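PDB 3E59: L-tyrosine isonitrile synthase from Pseudomonas aeruginosa, which builds the isonitrile group on L-tyrosine with the C2 carbon of ribulose 5-phosphate, a step in the biosynthesis of paerucumarin. Local coordinates for residues 61-66 with 242-247; 82-87 with 290-295; 94-99 with 108-113; 136-141 with 151-156. All coordinates share one frame; numbering follows the deposited sequence.

Contact 1 of 4, residues 61-66 with 242-247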
loop_
_atom_site.group_PDB
_atom_site.type_symbol
_atom_site.label_atom_id
_atom_site.label_comp_id
_atom_site.label_asym_id
_atom_site.label_seq_id
_atom_site.Cartn_x
_atom_site.Cartn_y
_atom_site.Cartn_z
ATOM N N GLU A 61 15.965 3.220 7.052
ATOM C CA GLU A 61 14.593 3.735 6.998
ATOM C C GLU A 61 13.896 3.306 5.708
ATOM O O GLU A 61 14.465 3.419 4.599
ATOM C CB GLU A 61 14.569 5.272 7.106
ATOM C CG GLU A 61 15.160 5.846 8.400
ATOM C CD GLU A 61 15.364 7.374 8.345
ATOM O OE1 GLU A 61 14.460 8.101 7.870
ATOM O OE2 GLU A 61 16.437 7.850 8.785
ATOM N N PHE A 62 12.672 2.804 5.883
ATOM C CA PHE A 62 11.721 2.518 4.813
ATOM C C PHE A 62 10.481 3.396 4.993
ATOM O O PHE A 62 9.990 3.576 6.110
ATOM C CB PHE A 62 11.302 1.023 4.799
ATOM C CG PHE A 62 12.453 0.072 4.611
ATOM C CD1 PHE A 62 13.154 -0.424 5.712
ATOM C CD2 PHE A 62 12.846 -0.326 3.333
ATOM C CE1 PHE A 62 14.241 -1.293 5.549
ATOM C CE2 PHE A 62 13.920 -1.185 3.155
ATOM C CZ PHE A 62 14.631 -1.666 4.264
ATOM N N VAL A 63 9.989 3.934 3.879
ATOM C CA VAL A 63 8.721 4.653 3.820
ATOM C C VAL A 63 7.753 3.827 2.987
ATOM O O VAL A 63 8.112 3.355 1.907
ATOM C CB VAL A 63 8.919 6.064 3.232
ATOM C CG1 VAL A 63 7.614 6.634 2.674
ATOM C CG2 VAL A 63 9.509 6.980 4.310
ATOM N N LEU A 64 6.537 3.647 3.501
ATOM C CA LEU A 64 5.503 2.866 2.822
ATOM C C LEU A 64 4.136 3.571 2.818
ATOM O O LEU A 64 3.444 3.574 3.843
ATOM C CB LEU A 64 5.368 1.495 3.512
ATOM C CG LEU A 64 4.249 0.546 3.030
ATOM C CD1 LEU A 64 4.285 0.342 1.514
ATOM C CD2 LEU A 64 4.292 -0.794 3.765
ATOM N N PRO A 65 3.739 4.169 1.673
ATOM C CA PRO A 65 2.384 4.701 1.568
ATOM C C PRO A 65 1.393 3.548 1.409
ATOM O O PRO A 65 1.437 2.815 0.398
ATOM C CB PRO A 65 2.439 5.558 0.286
ATOM C CG PRO A 65 3.887 5.681 -0.051
ATOM C CD PRO A 65 4.494 4.413 0.432
ATOM N N ALA A 66 0.523 3.377 2.404
ATOM C CA ALA A 66 -0.353 2.201 2.482
ATOM C C ALA A 66 -1.329 2.306 3.659
ATOM O O ALA A 66 -1.257 3.244 4.452
ATOM C CB ALA A 66 0.482 0.927 2.626
ATOM N N ALA A 242 5.495 12.744 -3.259
ATOM C CA ALA A 242 6.385 13.895 -3.408
ATOM C C ALA A 242 6.621 14.622 -2.075
ATOM O O ALA A 242 7.763 14.961 -1.727
ATOM C CB ALA A 242 5.837 14.847 -4.463
ATOM N N LEU A 243 5.537 14.832 -1.327
ATOM C CA LEU A 243 5.620 15.344 0.032
ATOM C C LEU A 243 6.569 14.497 0.898
ATOM O O LEU A 243 7.457 15.032 1.548
ATOM C CB LEU A 243 4.214 15.453 0.660
ATOM C CG LEU A 243 4.133 15.960 2.113
ATOM C CD1 LEU A 243 2.820 16.676 2.395
ATOM C CD2 LEU A 243 4.364 14.835 3.134
ATOM N N LEU A 244 6.390 13.180 0.887
ATOM C CA LEU A 244 7.230 12.276 1.673
ATOM C C LEU A 244 8.692 12.208 1.209
ATOM O O LEU A 244 9.577 11.879 2.005
ATOM C CB LEU A 244 6.636 10.861 1.664
ATOM C CG LEU A 244 5.266 10.640 2.299
ATOM C CD1 LEU A 244 4.694 9.269 1.876
ATOM C CD2 LEU A 244 5.367 10.771 3.820
ATOM N N ALA A 245 8.952 12.489 -0.071
ATOM C CA ALA A 245 10.347 12.534 -0.553
ATOM C C ALA A 245 11.109 13.710 0.068
ATOM O O ALA A 245 12.320 13.641 0.277
ATOM C CB ALA A 245 10.414 12.573 -2.076
ATOM N N ASP A 246 10.391 14.785 0.376
ATOM C CA ASP A 246 10.990 15.924 1.090
ATOM C C ASP A 246 11.024 15.709 2.600
ATOM O O ASP A 246 11.939 16.182 3.270
ATOM C CB ASP A 246 10.254 17.217 0.758
ATOM C CG ASP A 246 10.669 17.799 -0.588
ATOM O OD1 ASP A 246 11.635 17.287 -1.194
ATOM O OD2 ASP A 246 10.024 18.773 -1.033
ATOM N N GLN A 247 10.029 15.000 3.136
ATOM C CA GLN A 247 10.025 14.697 4.567
ATOM C C GLN A 247 11.148 13.725 4.900
ATOM O O GLN A 247 11.857 13.922 5.882
ATOM C CB GLN A 247 8.686 14.128 5.026
ATOM C CG GLN A 247 7.496 15.090 4.917
ATOM C CD GLN A 247 7.552 16.215 5.928
ATOM O OE1 GLN A 247 7.390 17.396 5.576
ATOM N NE2 GLN A 247 7.789 15.868 7.184
#

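Contact 2 of 4, residues 82-87 with 290-295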
loop_
_atom_site.group_PDB
_atom_site.type_symbol
_atom_site.label_atom_id
_atom_site.label_comp_id
_atom_site.label_asym_id
_atom_site.label_seq_id
_atom_site.Cartn_x
_atom_site.Cartn_y
_atom_site.Cartn_z
ATOM N N PRO A 82 -9.688 -2.597 10.542
ATOM C CA PRO A 82 -8.593 -3.536 10.260
ATOM C C PRO A 82 -8.893 -4.940 10.815
ATOM O O PRO A 82 -9.489 -5.064 11.889
ATOM C CB PRO A 82 -7.400 -2.931 11.003
ATOM C CG PRO A 82 -7.739 -1.537 11.271
ATOM C CD PRO A 82 -9.230 -1.398 11.266
ATOM N N ASP A 83 -8.494 -5.987 10.088
ATOM C CA ASP A 83 -8.749 -7.359 10.542
ATOM C C ASP A 83 -7.516 -8.251 10.371
ATOM O O ASP A 83 -6.380 -7.743 10.302
ATOM C CB ASP A 83 -10.028 -7.950 9.892
ATOM C CG ASP A 83 -9.951 -8.042 8.364
ATOM O OD1 ASP A 83 -8.866 -8.210 7.784
ATOM O OD2 ASP A 83 -11.006 -7.958 7.722
ATOM N N MET A 84 -7.727 -9.564 10.317
ATOM C CA MET A 84 -6.606 -10.515 10.173
ATOM C C MET A 84 -5.701 -10.230 8.948
ATOM O O MET A 84 -4.488 -10.434 8.989
ATOM C CB MET A 84 -7.131 -11.959 10.174
ATOM C CG MET A 84 -6.045 -13.028 10.233
ATOM S SD MET A 84 -5.127 -13.079 11.784
ATOM C CE MET A 84 -6.260 -14.015 12.792
ATOM N N ALA A 85 -6.280 -9.710 7.875
ATOM C CA ALA A 85 -5.474 -9.313 6.718
ATOM C C ALA A 85 -4.476 -8.185 7.056
ATOM O O ALA A 85 -3.285 -8.304 6.755
ATOM C CB ALA A 85 -6.368 -8.932 5.545
ATOM N N GLU A 86 -4.944 -7.103 7.685
ATOM C CA GLU A 86 -4.026 -6.060 8.176
ATOM C C GLU A 86 -3.040 -6.608 9.196
ATOM O O GLU A 86 -1.842 -6.283 9.145
ATOM C CB GLU A 86 -4.771 -4.893 8.820
ATOM C CG GLU A 86 -5.293 -3.850 7.861
ATOM C CD GLU A 86 -6.617 -4.238 7.247
ATOM O OE1 GLU A 86 -7.108 -5.357 7.503
ATOM O OE2 GLU A 86 -7.179 -3.411 6.522
ATOM N N ARG A 87 -3.543 -7.441 10.114
ATOM C CA ARG A 87 -2.755 -7.926 11.248
ATOM C C ARG A 87 -1.543 -8.716 10.797
ATOM O O ARG A 87 -0.421 -8.453 11.239
ATOM C CB ARG A 87 -3.600 -8.762 12.210
ATOM C CG ARG A 87 -2.780 -9.351 13.378
ATOM C CD ARG A 87 -3.663 -10.078 14.377
ATOM N NE ARG A 87 -4.890 -9.341 14.688
ATOM C CZ ARG A 87 -5.020 -8.477 15.696
ATOM N NH1 ARG A 87 -3.995 -8.220 16.504
ATOM N NH2 ARG A 87 -6.183 -7.871 15.901
ATOM N N ASP A 290 -3.708 -24.901 5.776
ATOM C CA ASP A 290 -2.905 -24.413 6.910
ATOM C C ASP A 290 -1.835 -23.366 6.599
ATOM O O ASP A 290 -0.738 -23.369 7.171
ATOM C CB ASP A 290 -2.357 -25.572 7.749
ATOM C CG ASP A 290 -3.387 -26.105 8.725
ATOM O OD1 ASP A 290 -4.558 -25.653 8.660
ATOM O OD2 ASP A 290 -3.030 -26.968 9.552
ATOM N N ARG A 291 -2.194 -22.463 5.690
ATOM C CA ARG A 291 -1.416 -21.272 5.394
ATOM C C ARG A 291 -2.372 -20.117 5.160
ATOM O O ARG A 291 -3.495 -20.312 4.683
ATOM C CB ARG A 291 -0.500 -21.491 4.183
ATOM C CG ARG A 291 -1.135 -21.239 2.818
ATOM C CD ARG A 291 -0.204 -21.655 1.690
ATOM N NE ARG A 291 0.940 -20.751 1.542
ATOM C CZ ARG A 291 1.173 -19.988 0.473
ATOM N NH1 ARG A 291 0.345 -20.004 -0.572
ATOM N NH2 ARG A 291 2.250 -19.214 0.448
ATOM N N PHE A 292 -1.940 -18.916 5.514
ATOM C CA PHE A 292 -2.748 -17.741 5.265
ATOM C C PHE A 292 -2.403 -17.109 3.923
ATOM O O PHE A 292 -1.232 -16.907 3.590
ATOM C CB PHE A 292 -2.641 -16.731 6.407
ATOM C CG PHE A 292 -3.762 -16.827 7.407
ATOM C CD1 PHE A 292 -5.044 -16.428 7.068
ATOM C CD2 PHE A 292 -3.532 -17.324 8.683
ATOM C CE1 PHE A 292 -6.092 -16.529 7.991
ATOM C CE2 PHE A 292 -4.569 -17.412 9.617
ATOM C CZ PHE A 292 -5.843 -17.023 9.270
ATOM N N VAL A 293 -3.446 -16.829 3.148
ATOM C CA VAL A 293 -3.313 -16.224 1.831
ATOM C C VAL A 293 -4.300 -15.065 1.819
ATOM O O VAL A 293 -5.325 -15.112 2.508
ATOM C CB VAL A 293 -3.628 -17.258 0.694
ATOM C CG1 VAL A 293 -3.789 -16.590 -0.655
ATOM C CG2 VAL A 293 -2.544 -18.301 0.601
ATOM N N LEU A 294 -3.979 -14.026 1.059
ATOM C CA LEU A 294 -4.903 -12.921 0.846
ATOM C C LEU A 294 -5.667 -13.101 -0.482
ATOM O O LEU A 294 -5.071 -13.383 -1.526
ATOM C CB LEU A 294 -4.143 -11.594 0.896
ATOM C CG LEU A 294 -4.874 -10.304 0.517
ATOM C CD1 LEU A 294 -5.873 -9.904 1.596
ATOM C CD2 LEU A 294 -3.844 -9.194 0.257
ATOM N N MET A 295 -6.987 -12.960 -0.411
ATOM C CA MET A 295 -7.897 -13.147 -1.551
ATOM C C MET A 295 -8.984 -12.078 -1.527
ATOM O O MET A 295 -9.206 -11.424 -0.507
ATOM C CB MET A 295 -8.592 -14.522 -1.491
ATOM C CG MET A 295 -7.684 -15.755 -1.432
ATOM S SD MET A 295 -8.606 -17.319 -1.459
ATOM C CE MET A 295 -9.302 -17.250 -3.097
#

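Contact 3 of 4, residues 94-99 with 108-113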
loop_
_atom_site.group_PDB
_atom_site.type_symbol
_atom_site.label_atom_id
_atom_site.label_comp_id
_atom_site.label_asym_id
_atom_site.label_seq_id
_atom_site.Cartn_x
_atom_site.Cartn_y
_atom_site.Cartn_z
ATOM N N ASN A 94 7.005 -6.022 10.334
ATOM C CA ASN A 94 7.830 -5.996 11.522
ATOM C C ASN A 94 8.910 -7.083 11.526
ATOM O O ASN A 94 10.037 -6.819 11.931
ATOM C CB ASN A 94 6.992 -6.066 12.796
ATOM C CG ASN A 94 7.794 -5.682 14.013
ATOM O OD1 ASN A 94 8.154 -4.519 14.173
ATOM N ND2 ASN A 94 8.113 -6.658 14.862
ATOM N N HIS A 95 8.571 -8.291 11.076
ATOM C CA HIS A 95 9.533 -9.394 11.082
ATOM C C HIS A 95 10.612 -9.189 10.024
ATOM O O HIS A 95 11.755 -9.562 10.229
ATOM C CB HIS A 95 8.852 -10.764 10.925
ATOM C CG HIS A 95 9.770 -11.928 11.167
ATOM N ND1 HIS A 95 10.052 -12.871 10.197
ATOM C CD2 HIS A 95 10.487 -12.287 12.263
ATOM C CE1 HIS A 95 10.893 -13.766 10.690
ATOM N NE2 HIS A 95 11.171 -13.438 11.943
ATOM N N LEU A 96 10.238 -8.594 8.898
ATOM C CA LEU A 96 11.198 -8.174 7.881
ATOM C C LEU A 96 12.314 -7.279 8.487
ATOM O O LEU A 96 13.502 -7.463 8.204
ATOM C CB LEU A 96 10.450 -7.458 6.753
ATOM C CG LEU A 96 11.174 -7.012 5.476
ATOM C CD1 LEU A 96 11.647 -8.186 4.624
ATOM C CD2 LEU A 96 10.244 -6.151 4.664
ATOM N N CYS A 97 11.922 -6.327 9.331
ATOM C CA CYS A 97 12.871 -5.428 10.000
ATOM C C CYS A 97 13.773 -6.206 10.959
ATOM O O CYS A 97 14.976 -5.928 11.037
ATOM C CB CYS A 97 12.127 -4.314 10.756
ATOM S SG CYS A 97 11.358 -3.040 9.712
ATOM N N GLN A 98 13.190 -7.185 11.666
ATOM C CA GLN A 98 13.936 -8.050 12.598
ATOM C C GLN A 98 14.969 -8.919 11.865
ATOM O O GLN A 98 16.118 -9.042 12.305
ATOM C CB GLN A 98 12.976 -8.918 13.435
ATOM C CG GLN A 98 12.087 -8.120 14.415
ATOM C CD GLN A 98 11.115 -8.985 15.213
ATOM O OE1 GLN A 98 10.467 -9.885 14.676
ATOM N NE2 GLN A 98 11.004 -8.705 16.502
ATOM N N ARG A 99 14.569 -9.509 10.739
ATOM C CA ARG A 99 15.511 -10.297 9.914
ATOM C C ARG A 99 16.716 -9.481 9.414
ATOM O O ARG A 99 17.829 -9.985 9.389
ATOM C CB ARG A 99 14.802 -10.981 8.738
ATOM C CG ARG A 99 13.768 -12.011 9.167
ATOM C CD ARG A 99 13.454 -13.018 8.070
ATOM N NE ARG A 99 14.078 -14.318 8.335
ATOM C CZ ARG A 99 15.227 -14.737 7.806
ATOM N NH1 ARG A 99 15.910 -13.975 6.956
ATOM N NH2 ARG A 99 15.690 -15.933 8.123
ATOM N N ALA A 108 16.401 -1.777 11.182
ATOM C CA ALA A 108 15.574 -1.122 10.188
ATOM C C ALA A 108 14.227 -0.692 10.774
ATOM O O ALA A 108 13.745 -1.230 11.777
ATOM C CB ALA A 108 15.377 -2.035 8.970
ATOM N N LYS A 109 13.625 0.277 10.107
ATOM C CA LYS A 109 12.410 0.909 10.549
ATOM C C LYS A 109 11.544 1.041 9.306
ATOM O O LYS A 109 12.041 1.409 8.240
ATOM C CB LYS A 109 12.790 2.286 11.096
ATOM C CG LYS A 109 11.715 3.062 11.810
ATOM C CD LYS A 109 12.273 4.429 12.179
ATOM C CE LYS A 109 11.387 5.164 13.161
ATOM N NZ LYS A 109 12.253 6.002 14.047
ATOM N N ILE A 110 10.267 0.688 9.422
ATOM C CA ILE A 110 9.309 0.968 8.346
ATOM C C ILE A 110 8.249 1.923 8.867
ATOM O O ILE A 110 7.537 1.621 9.842
ATOM C CB ILE A 110 8.632 -0.310 7.769
ATOM C CG1 ILE A 110 9.674 -1.244 7.154
ATOM C CG2 ILE A 110 7.545 0.068 6.698
ATOM C CD1 ILE A 110 9.112 -2.641 6.751
ATOM N N THR A 111 8.160 3.084 8.224
ATOM C CA THR A 111 7.112 4.032 8.552
ATOM C C THR A 111 5.973 3.869 7.557
ATOM O O THR A 111 6.140 4.102 6.352
ATOM C CB THR A 111 7.624 5.485 8.562
ATOM O OG1 THR A 111 8.725 5.586 9.471
ATOM C CG2 THR A 111 6.521 6.439 9.012
ATOM N N VAL A 112 4.822 3.442 8.069
ATOM C CA VAL A 112 3.611 3.360 7.279
ATOM C C VAL A 112 3.072 4.772 7.114
ATOM O O VAL A 112 2.677 5.410 8.089
ATOM C CB VAL A 112 2.556 2.425 7.940
ATOM C CG1 VAL A 112 1.187 2.566 7.258
ATOM C CG2 VAL A 112 3.025 0.977 7.892
ATOM N N CYS A 113 3.093 5.267 5.877
ATOM C CA CYS A 113 2.636 6.618 5.589
ATOM C C CYS A 113 1.221 6.557 5.014
ATOM O O CYS A 113 1.013 6.594 3.808
ATOM C CB CYS A 113 3.626 7.332 4.664
ATOM S SG CYS A 113 5.283 7.560 5.427
#

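Contact 4 of 4, residues 136-141 with 151-156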
loop_
_atom_site.group_PDB
_atom_site.type_symbol
_atom_site.label_atom_id
_atom_site.label_comp_id
_atom_site.label_asym_id
_atom_site.label_seq_id
_atom_site.Cartn_x
_atom_site.Cartn_y
_atom_site.Cartn_z
ATOM N N ALA A 136 -7.417 2.379 14.987
ATOM C CA ALA A 136 -7.474 0.927 15.118
ATOM C C ALA A 136 -6.206 0.244 14.585
ATOM O O ALA A 136 -5.768 -0.770 15.136
ATOM C CB ALA A 136 -8.717 0.382 14.425
ATOM N N LEU A 137 -5.615 0.807 13.530
ATOM C CA LEU A 137 -4.356 0.286 12.979
ATOM C C LEU A 137 -3.191 0.421 13.964
ATOM O O LEU A 137 -2.439 -0.541 14.165
ATOM C CB LEU A 137 -3.995 0.974 11.660
ATOM C CG LEU A 137 -3.036 0.191 10.760
ATOM C CD1 LEU A 137 -3.810 -0.840 9.939
ATOM C CD2 LEU A 137 -2.249 1.116 9.846
ATOM N N ARG A 138 -3.047 1.613 14.557
ATOM C CA ARG A 138 -2.068 1.880 15.622
ATOM C C ARG A 138 -2.216 0.916 16.798
ATOM O O ARG A 138 -1.227 0.419 17.331
ATOM C CB ARG A 138 -2.197 3.318 16.138
ATOM C CG ARG A 138 -1.557 4.376 15.243
ATOM C CD ARG A 138 -1.686 5.771 15.862
ATOM N NE ARG A 138 -1.133 6.832 15.010
ATOM C CZ ARG A 138 0.072 7.387 15.172
ATOM N NH1 ARG A 138 0.870 6.988 16.159
ATOM N NH2 ARG A 138 0.484 8.349 14.350
ATOM N N LEU A 139 -3.463 0.679 17.197
ATOM C CA LEU A 139 -3.784 -0.217 18.295
ATOM C C LEU A 139 -3.370 -1.642 17.925
ATOM O O LEU A 139 -2.866 -2.387 18.758
ATOM C CB LEU A 139 -5.285 -0.130 18.604
ATOM C CG LEU A 139 -5.805 -0.264 20.036
ATOM C CD1 LEU A 139 -4.907 0.429 21.073
ATOM C CD2 LEU A 139 -7.227 0.281 20.111
ATOM N N MET A 140 -3.562 -1.995 16.657
ATOM C CA MET A 140 -3.168 -3.303 16.144
ATOM C C MET A 140 -1.645 -3.466 16.171
ATOM O O MET A 140 -1.137 -4.536 16.495
ATOM C CB MET A 140 -3.705 -3.496 14.726
ATOM C CG MET A 140 -3.488 -4.879 14.156
ATOM S SD MET A 140 -4.375 -5.101 12.601
ATOM C CE MET A 140 -5.978 -5.633 13.215
ATOM N N ILE A 141 -0.928 -2.397 15.834
ATOM C CA ILE A 141 0.527 -2.400 15.909
ATOM C C ILE A 141 1.003 -2.720 17.335
ATOM O O ILE A 141 1.887 -3.559 17.519
ATOM C CB ILE A 141 1.144 -1.071 15.363
ATOM C CG1 ILE A 141 0.944 -0.991 13.841
ATOM C CG2 ILE A 141 2.641 -0.978 15.696
ATOM C CD1 ILE A 141 1.273 0.357 13.212
ATOM N N VAL A 151 3.861 5.039 12.244
ATOM C CA VAL A 151 2.793 5.575 11.412
ATOM C C VAL A 151 3.003 7.076 11.238
ATOM O O VAL A 151 3.342 7.777 12.189
ATOM C CB VAL A 151 1.365 5.282 11.985
ATOM C CG1 VAL A 151 0.297 5.772 11.034
ATOM C CG2 VAL A 151 1.162 3.786 12.218
ATOM N N PHE A 152 2.820 7.546 10.011
ATOM C CA PHE A 152 2.864 8.960 9.686
ATOM C C PHE A 152 1.639 9.268 8.833
ATOM O O PHE A 152 1.511 8.759 7.724
ATOM C CB PHE A 152 4.161 9.263 8.928
ATOM C CG PHE A 152 4.390 10.723 8.649
ATOM C CD1 PHE A 152 4.939 11.558 9.633
ATOM C CD2 PHE A 152 4.089 11.258 7.397
ATOM C CE1 PHE A 152 5.159 12.905 9.378
ATOM C CE2 PHE A 152 4.307 12.621 7.132
ATOM C CZ PHE A 152 4.839 13.443 8.117
ATOM N N ASN A 153 0.728 10.087 9.368
ATOM C CA ASN A 153 -0.477 10.498 8.645
ATOM C C ASN A 153 -0.299 11.906 8.084
ATOM O O ASN A 153 0.652 12.603 8.447
ATOM C CB ASN A 153 -1.702 10.447 9.567
ATOM C CG ASN A 153 -1.819 9.127 10.321
ATOM O OD1 ASN A 153 -1.671 9.070 11.551
ATOM N ND2 ASN A 153 -2.071 8.062 9.590
ATOM N N LEU A 154 -1.210 12.328 7.211
ATOM C CA LEU A 154 -1.158 13.689 6.659
ATOM C C LEU A 154 -1.138 14.784 7.739
ATOM O O LEU A 154 -0.497 15.826 7.562
ATOM C CB LEU A 154 -2.310 13.926 5.676
ATOM C CG LEU A 154 -2.374 15.231 4.858
ATOM C CD1 LEU A 154 -1.066 15.558 4.138
ATOM C CD2 LEU A 154 -3.549 15.197 3.875
ATOM N N GLU A 155 -1.832 14.533 8.851
ATOM C CA GLU A 155 -1.960 15.515 9.934
ATOM C C GLU A 155 -0.712 15.630 10.801
ATOM O O GLU A 155 -0.608 16.540 11.624
ATOM C CB GLU A 155 -3.194 15.240 10.805
ATOM C CG GLU A 155 -3.340 13.816 11.293
ATOM C CD GLU A 155 -4.236 12.976 10.400
ATOM O OE1 GLU A 155 -4.155 13.085 9.152
ATOM O OE2 GLU A 155 -5.027 12.189 10.960
ATOM N N ASP A 156 0.229 14.711 10.611
ATOM C CA ASP A 156 1.499 14.750 11.323
ATOM C C ASP A 156 2.531 15.644 10.643
ATOM O O ASP A 156 3.608 15.874 11.194
ATOM C CB ASP A 156 2.057 13.334 11.503
ATOM C CG ASP A 156 1.108 12.432 12.278
ATOM O OD1 ASP A 156 0.447 12.923 13.218
ATOM O OD2 ASP A 156 1.025 11.228 11.948
#

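Contact 1 of 4, residues 61-66 with 242-247
Leu244, on the last turns of helix 219-247, reaches across to Val63 on strand 60-64 and to Pro65 just after Leu64, and those three side chains carry the contact. All the touching is apolar, and on the helix side it falls to one methyl group. CD1 of Leu244 lies 4.0 Å from CG1 of Val63, and the same CD1 lies 4.2 Å from CG of Pro65. With CD1 anti to CA (chi2 165°), the leucine is stretched out, so this methyl is pushed forward from the helix while the other branch, CD2, turns aside to the ring of Phe152. Val63 answers with CG1, the branch anti to its backbone N (chi1 159°), and its axis runs at a slant to that of the leucine. Pro65 passes Leu244 in the opposite direction and offers the CG corner of its ring.

The strand's backbone is satisfied by its neighbours in the sheet. Val63 pairs with Ile252 and Leu254 on one side, and Phe62 pairs with Lys109 and Thr111 on the other, so the strand sits inside the parallel sheet. Val63 faces the helix, whereas Leu64 points to the opposite face of the sheet. Beside the contact, the side chain of Pro65 comes within about 4 Å of a bound phosphate ion, probably from the crystallisation liquor.

The chemistry is that of a small helix-on-sheet packing patch: methyl and ring carbons at van der Waals range, burying 107 Å², with no directional bond between 61-66 and 242-247.

Contact 2 of 4, residues 82-87 with 290-295
Ala85 and Leu294 bring the backbones closest, with their CA atoms 6.9 Å apart where the first turn of helix 84-103 meets strand 292-295. Two separate side-chain pairs bridge the gap. CB of Ala85 touches CD1 of Leu294 at 4.1 Å; the leucine swings its CG anti to the backbone N (chi1 172°), which carries the methyl across to the alanine. Beside it, Met84 and Phe292 meet at about a right angle. CG of Met84 approaches CZ of Phe292 at 4.1 Å, obliquely to the ring, and the bent thioether chain places SD 5.2 Å from the centroid of the Phe292 ring, 27° off the normal, a Met-aromatic contact.

The helix start is fixed by a capping box. OD1 of Asp83 takes the N-H of Ala85, while OE1 of Glu86 receives a nearly straight bond from the N of Asp83, from above the carboxylate plane; the same OE1 also pairs with Lys70.

Strand 292-295 is an edge strand of a mixed sheet and pairs with strand 284-287, whose Ala285 also touches Met84 and Phe292. His316 of strand 313-318 meets the Phe292 ring edge-to-face, and Pro82 packs on helix 127-144, so the helix start is wedged between that helix and the mixed sheet.

Contact 3 of 4, residues 94-99 with 108-113
Leu96 is the first residue of segment 94-99 to meet the strand side chains, its CD2 lying 4.2 Å from CD1 of Ile110. Asn94, two residues earlier, points away from the strand, and its OD1 accepts from the N of His148, just ahead of strand 149-151. The helix runs back almost antiparallel to strand 108-112, at 159° between the two directions, with the axes of the short segments 7.7 Å apart at their closest. After Leu96, Cys97 supplies most of the helix side of the contact. The CA atoms of Cys97 and Ala108 are 5.1 Å apart, the nearest pair, and CB of Cys97 rests 3.6 Å from the carbonyl O of Ala108. The thiol stands anti to its own carbonyl carbon (chi1 -72°), a turn that aims SG of Cys97 at the strand, where it lies 3.6 Å from CG1 of Ile110 and 4.2 Å from CB of Ala108. Ile110 meets it along its longer branch, since CD1 is also 3.7 Å from SG of Cys97.

Ala108 and Ile110 face the helix, whereas Lys109 between them points away. Helix 84-103 links the neighbouring parallel strands 60-64 and 108-112, which makes this the return half of a beta-alpha-beta crossover.

Chemically, Cys97 is a small side chain whose sulfur lies against carbons of Ile110 and Ala108 and beside the Ala108 carbonyl O. It fits where helix and strand are close, and the 201 Å² buried rests on shape and dispersion.

Contact 4 of 4, residues 136-141 with 151-156
Arg138 and Ile141, one turn apart on helix 127-144, both reach Val151 at the end of strand 149-151. CD1 of Ile141 touches CG2 of Val151 at 3.6 Å, the close apolar pair. Arg138 lies over the same valine: CB of Val151 sits 3.9 Å above one face of the guanidinium, toward its rim, and CG of Arg138 brushes CG2 of Val151 at 4.1 Å. The arginine chain, extended from CG to NE, carries the charged end past the valine to the loop. There NH2 of Arg138 has OD1 of Asn153 near the guanidinium plane at 3.6 Å, the carbonyl O of Val151 also at 3.6 Å, and OD2 of Asp156 at 3.8 Å, a long salt bridge. The guanidinium and the Asn153 amide are turned 55° from each other.

Behind this shell the loop holds its own shape. OD2 of Asp156 accepts the backbone N of Asn153 at 2.8 Å in a nearly straight bond (173°), on its anti side, while the N of Asp156 returns to the O of Asn153. OD1 of Asp156 makes a salt bridge to Arg164, its stronger polar partner. Glu155 ties the loop back to helix 127-144 through Gln134 and also pairs with Arg117.

Within these segments Arg138 is engaged by packing and long-range attraction rather than by a hydrogen bond. It gives most of the packing on Val151, with Ile141 adding a close methyl contact. Asp156, gripped by Asn153 and Arg164, probably spreads its charge over two arginines.

Contacts 1, 3 and 4 gather round the parallel sheet, their centres 14 to 15 Å apart. Strands 60-64 and 108-112 are neighbours, with a probable hydrogen bond from Cys113 N to Leu64 O (2.7 Å), and Val112 O probably receives the N of Phe152 at 2.9 Å. Contact 3 thus lies between the other two in the sheet, and contacts 1 and 4 also meet directly, where Leu244 packs on Phe152. Helix 219-247 in contact 1 and helix 84-103 in contact 3 cover opposite faces of the sheet. Contact 2 uses the start of helix 84-103, about 18 Å between centres from contact 3, and ties it to the second sheet; it touches contact 4 through Met140, packed on Arg87 and Pro82.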